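Local coordinates for fructose-like phosphotransferase enzyme IIB component 3 (Escherichia coli K12, PDB 4TN5), which probably relays a phosphoryl group from EIIA to fructose during uptake of the sugar through the membrane EIIC component, at residues A[52-57]-A[72-77]. Sequence-based numbering, arbitrary orientation.
Sequences EDIRRA and ERFEHC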
ATOM      1  N   GLU A  52      18.546  -6.472   7.446  1.00 78.74           N
ATOM      2  CA  GLU A  52      19.126  -7.148   6.295  1.00 82.96           C
ATOM      3  C   GLU A  52      18.168  -8.235   5.812  1.00 79.19           C
ATOM      4  O   GLU A  52      18.097  -8.519   4.622  1.00 70.82           O
ATOM      5  CB  GLU A  52      20.508  -7.746   6.607  1.00 88.53           C
ATOM      6  CG  GLU A  52      20.645  -8.490   7.939  1.00 95.36           C
ATOM      7  CD  GLU A  52      20.879  -7.567   9.125  1.00102.48           C
ATOM      8  OE1 GLU A  52      20.203  -6.522   9.217  1.00103.86           O
ATOM      9  OE2 GLU A  52      21.750  -7.884   9.964  1.00108.36           O
ATOM     10  N   ASP A  53      17.429  -8.830   6.747  1.00 83.98           N
ATOM     11  CA  ASP A  53      16.399  -9.810   6.420  1.00 75.66           C
ATOM     12  C   ASP A  53      15.245  -9.129   5.694  1.00 64.32           C
ATOM     13  O   ASP A  53      14.713  -9.655   4.718  1.00 58.69           O
ATOM     14  CB  ASP A  53      15.857 -10.459   7.695  1.00 76.49           C
ATOM     15  CG  ASP A  53      16.799 -11.486   8.281  1.00 84.27           C
ATOM     16  OD1 ASP A  53      17.628 -12.041   7.530  1.00 81.68           O
ATOM     17  OD2 ASP A  53      16.716 -11.721   9.504  1.00 87.65           O
ATOM     18  N   ILE A  54      14.851  -7.962   6.197  1.00 51.89           N
ATOM     19  CA  ILE A  54      13.719  -7.218   5.652  1.00 57.01           C
ATOM     20  C   ILE A  54      14.056  -6.628   4.283  1.00 62.47           C
ATOM     21  O   ILE A  54      13.198  -6.540   3.402  1.00 65.48           O
ATOM     22  CB  ILE A  54      13.284  -6.089   6.619  1.00 58.14           C
ATOM     23  CG1 ILE A  54      12.888  -6.676   7.974  1.00 47.77           C
ATOM     24  CG2 ILE A  54      12.130  -5.282   6.038  1.00 64.88           C
ATOM     25  CD1 ILE A  54      12.415  -5.643   8.976  1.00 55.43           C
ATOM     26  N   ARG A  55      15.316  -6.246   4.107  1.00 64.70           N
ATOM     27  CA  ARG A  55      15.769  -5.597   2.878  1.00 70.89           C
ATOM     28  C   ARG A  55      16.077  -6.600   1.758  1.00 63.55           C
ATOM     29  O   ARG A  55      16.163  -6.230   0.585  1.00 68.52           O
ATOM     30  CB  ARG A  55      16.970  -4.686   3.182  1.00 77.81           C
ATOM     31  CG  ARG A  55      16.701  -3.474   4.069  1.00 80.90           C
ATOM     32  CD  ARG A  55      17.951  -2.620   4.230  1.00 92.74           C
ATOM     33  NE  ARG A  55      17.716  -1.469   5.095  1.00 99.79           N
ATOM     34  CZ  ARG A  55      17.174  -0.325   4.688  1.00107.32           C
ATOM     35  NH1 ARG A  55      16.814  -0.170   3.421  1.00106.36           N
ATOM     36  NH2 ARG A  55      16.991   0.664   5.552  1.00113.65           N
ATOM     37  N   ARG A  56      16.218  -7.872   2.110  1.00 61.07           N
ATOM     38  CA  ARG A  56      16.456  -8.898   1.099  1.00 62.31           C
ATOM     39  C   ARG A  56      15.254  -9.823   0.956  1.00 69.88           C
ATOM     40  O   ARG A  56      15.267 -10.752   0.147  1.00 75.07           O
ATOM     41  CB  ARG A  56      17.704  -9.710   1.430  1.00 58.41           C
ATOM     42  CG  ARG A  56      17.502 -10.687   2.561  1.00 64.62           C
ATOM     43  CD  ARG A  56      18.794 -11.382   2.923  1.00 68.82           C
ATOM     44  NE  ARG A  56      18.615 -12.239   4.088  1.00 71.43           N
ATOM     45  CZ  ARG A  56      18.129 -13.473   4.032  1.00 68.21           C
ATOM     46  NH1 ARG A  56      17.775 -13.994   2.865  1.00 64.38           N
ATOM     47  NH2 ARG A  56      17.996 -14.186   5.142  1.00 62.86           N
ATOM     48  N   ALA A  57      14.220  -9.571   1.751  1.00 63.77           N
ATOM     49  CA  ALA A  57      12.974 -10.314   1.632  1.00 51.54           C
ATOM     50  C   ALA A  57      12.262  -9.894   0.356  1.00 58.89           C
ATOM     51  O   ALA A  57      12.280  -8.721  -0.016  1.00 59.89           O
ATOM     52  CB  ALA A  57      12.089 -10.067   2.839  1.00 43.96           C
ATOM     53  N   GLU A  72       7.073   1.104  10.551  1.00 86.42           N
ATOM     54  CA  GLU A  72       8.017   1.894   9.778  1.00 87.00           C
ATOM     55  C   GLU A  72       8.894   1.064   8.831  1.00 79.70           C
ATOM     56  O   GLU A  72       9.287   1.546   7.773  1.00 84.18           O
ATOM     57  CB  GLU A  72       8.941   2.632  10.763  1.00 95.31           C
ATOM     58  CG  GLU A  72       9.775   1.680  11.606  1.00105.18           C
ATOM     59  CD  GLU A  72      10.611   2.347  12.670  1.00116.55           C
ATOM     60  OE1 GLU A  72      10.831   3.572  12.568  1.00120.10           O
ATOM     61  OE2 GLU A  72      11.012   1.657  13.630  1.00125.04           O
ATOM     62  N   ARG A  73       9.221  -0.166   9.222  1.00 66.91           N
ATOM     63  CA  ARG A  73      10.332  -0.889   8.612  1.00 58.12           C
ATOM     64  C   ARG A  73       9.955  -1.470   7.263  1.00 52.56           C
ATOM     65  O   ARG A  73      10.816  -1.890   6.490  1.00 64.45           O
ATOM     66  CB  ARG A  73      10.789  -2.006   9.548  1.00 62.43           C
ATOM     67  CG  ARG A  73      11.325  -1.514  10.884  1.00 67.27           C
ATOM     68  CD  ARG A  73      11.403  -2.652  11.891  1.00 68.32           C
ATOM     69  NE  ARG A  73      10.078  -3.158  12.240  1.00 65.29           N
ATOM     70  CZ  ARG A  73       9.853  -4.276  12.925  1.00 60.95           C
ATOM     71  NH1 ARG A  73      10.870  -5.027  13.329  1.00 60.07           N
ATOM     72  NH2 ARG A  73       8.610  -4.650  13.196  1.00 56.69           N
ATOM     73  N   PHE A  74       8.657  -1.476   6.987  1.00 46.86           N
ATOM     74  CA  PHE A  74       8.116  -2.179   5.838  1.00 52.09           C
ATOM     75  C   PHE A  74       7.570  -1.232   4.774  1.00 55.41           C
ATOM     76  O   PHE A  74       6.898  -1.671   3.842  1.00 55.66           O
ATOM     77  CB  PHE A  74       7.009  -3.129   6.298  1.00 47.67           C
ATOM     78  CG  PHE A  74       7.428  -4.059   7.405  1.00 46.96           C
ATOM     79  CD1 PHE A  74       8.117  -5.224   7.115  1.00 43.09           C
ATOM     80  CD2 PHE A  74       7.126  -3.777   8.728  1.00 42.43           C
ATOM     81  CE1 PHE A  74       8.506  -6.086   8.119  1.00 37.74           C
ATOM     82  CE2 PHE A  74       7.512  -4.640   9.741  1.00 54.15           C
ATOM     83  CZ  PHE A  74       8.203  -5.796   9.434  1.00 48.73           C
ATOM     84  N   GLU A  75       7.854   0.060   4.904  1.00 64.51           N
ATOM     85  CA  GLU A  75       7.307   1.038   3.963  1.00 57.10           C
ATOM     86  C   GLU A  75       7.845   0.860   2.541  1.00 55.36           C
ATOM     87  O   GLU A  75       7.175   1.214   1.571  1.00 69.07           O
ATOM     88  CB  GLU A  75       7.512   2.477   4.457  1.00 63.34           C
ATOM     89  CG  GLU A  75       8.920   3.028   4.289  1.00 80.95           C
ATOM     90  CD  GLU A  75       9.166   4.258   5.145  1.00 91.33           C
ATOM     91  OE1 GLU A  75       8.303   5.162   5.153  1.00 99.83           O
ATOM     92  OE2 GLU A  75      10.221   4.321   5.811  1.00 86.93           O
ATOM     93  N   HIS A  76       9.044   0.299   2.420  1.00 53.85           N
ATOM     94  CA  HIS A  76       9.639   0.057   1.108  1.00 56.72           C
ATOM     95  C   HIS A  76       9.651  -1.420   0.732  1.00 54.77           C
ATOM     96  O   HIS A  76      10.508  -1.870  -0.030  1.00 57.97           O
ATOM     97  CB  HIS A  76      11.057   0.626   1.037  1.00 65.35           C
ATOM     98  CG  HIS A  76      11.113   2.116   1.148  1.00 75.57           C
ATOM     99  ND1 HIS A  76      10.553   2.951   0.207  1.00 80.69           N
ATOM    100  CD2 HIS A  76      11.672   2.921   2.083  1.00 74.64           C
ATOM    101  CE1 HIS A  76      10.756   4.208   0.561  1.00 83.11           C
ATOM    102  NE2 HIS A  76      11.434   4.217   1.695  1.00 82.53           N
ATOM    103  N   CYS A  77       8.692  -2.170   1.261  1.00 43.46           N
ATOM    104  CA  CYS A  77       8.587  -3.587   0.951  1.00 40.32           C
ATOM    105  C   CYS A  77       7.284  -3.890   0.229  1.00 31.73           C
ATOM    106  O   CYS A  77       6.272  -3.227   0.449  1.00 40.96           O
ATOM    107  CB  CYS A  77       8.658  -4.425   2.231  1.00 50.82           C
ATOM    108  SG  CYS A  77      10.025  -4.011   3.335  1.00118.94           S
TER
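Ile54 and Phe74 have the nearest CA atoms across the two segments, 7.5 Å apart, where the short helix that carries Ile54 faces the turning loop 72-77. That loop leaves a 3-10 segment at Arg73 and folds into a type I beta turn from Phe74 to Cys77, closed by the bond from Cys77 N to Phe74 O at 3.2 Å. No hydrogen bond links the two segments; apolar contact does the work, and it centres on a single branched side chain. Ile54 keeps CG2 anti to its own N while CG1 lies beside that N (chi1 -59°), which turns CG2 toward the sulfur of Cys77 and CG1 with its CD1 toward the phenyl ring. CG2 rests 3.7 Å from Cys77 SG and also packs against the carbonyl oxygen of Arg73. CD1 meets Phe74 CE1 at 4.0 Å, approaching the ring obliquely, and touches CB of Arg73. An alanine at Ile54 lacks both methyl-bearing branches and would probably open a gap between helix and turn, next to Cys77 SG and the CE1 side of Phe74. Within the loop, Arg73 passes its CB over the rim of one face of the Phe74 ring and bends at chi3 (-66°), so that Phe74 CZ sits 3.8 Å above the guanidinium plane, displaced toward its rim. The polar end of Arg73 is held by Gly70 O at NE and by a salt bridge from NH1 to Glu38. Leu49 touches both Ile54 and Phe74, and Val7 of strand 3-9 lies against Phe74, continuing the apolar cluster to the sheet. Away from the predicted phosphocysteine site, this is structural packing in the alpha/beta fold of a type-2 EIIB domain: the helix preceding strand 59-64 meets the loop leading from that strand to its parallel neighbour 79-82.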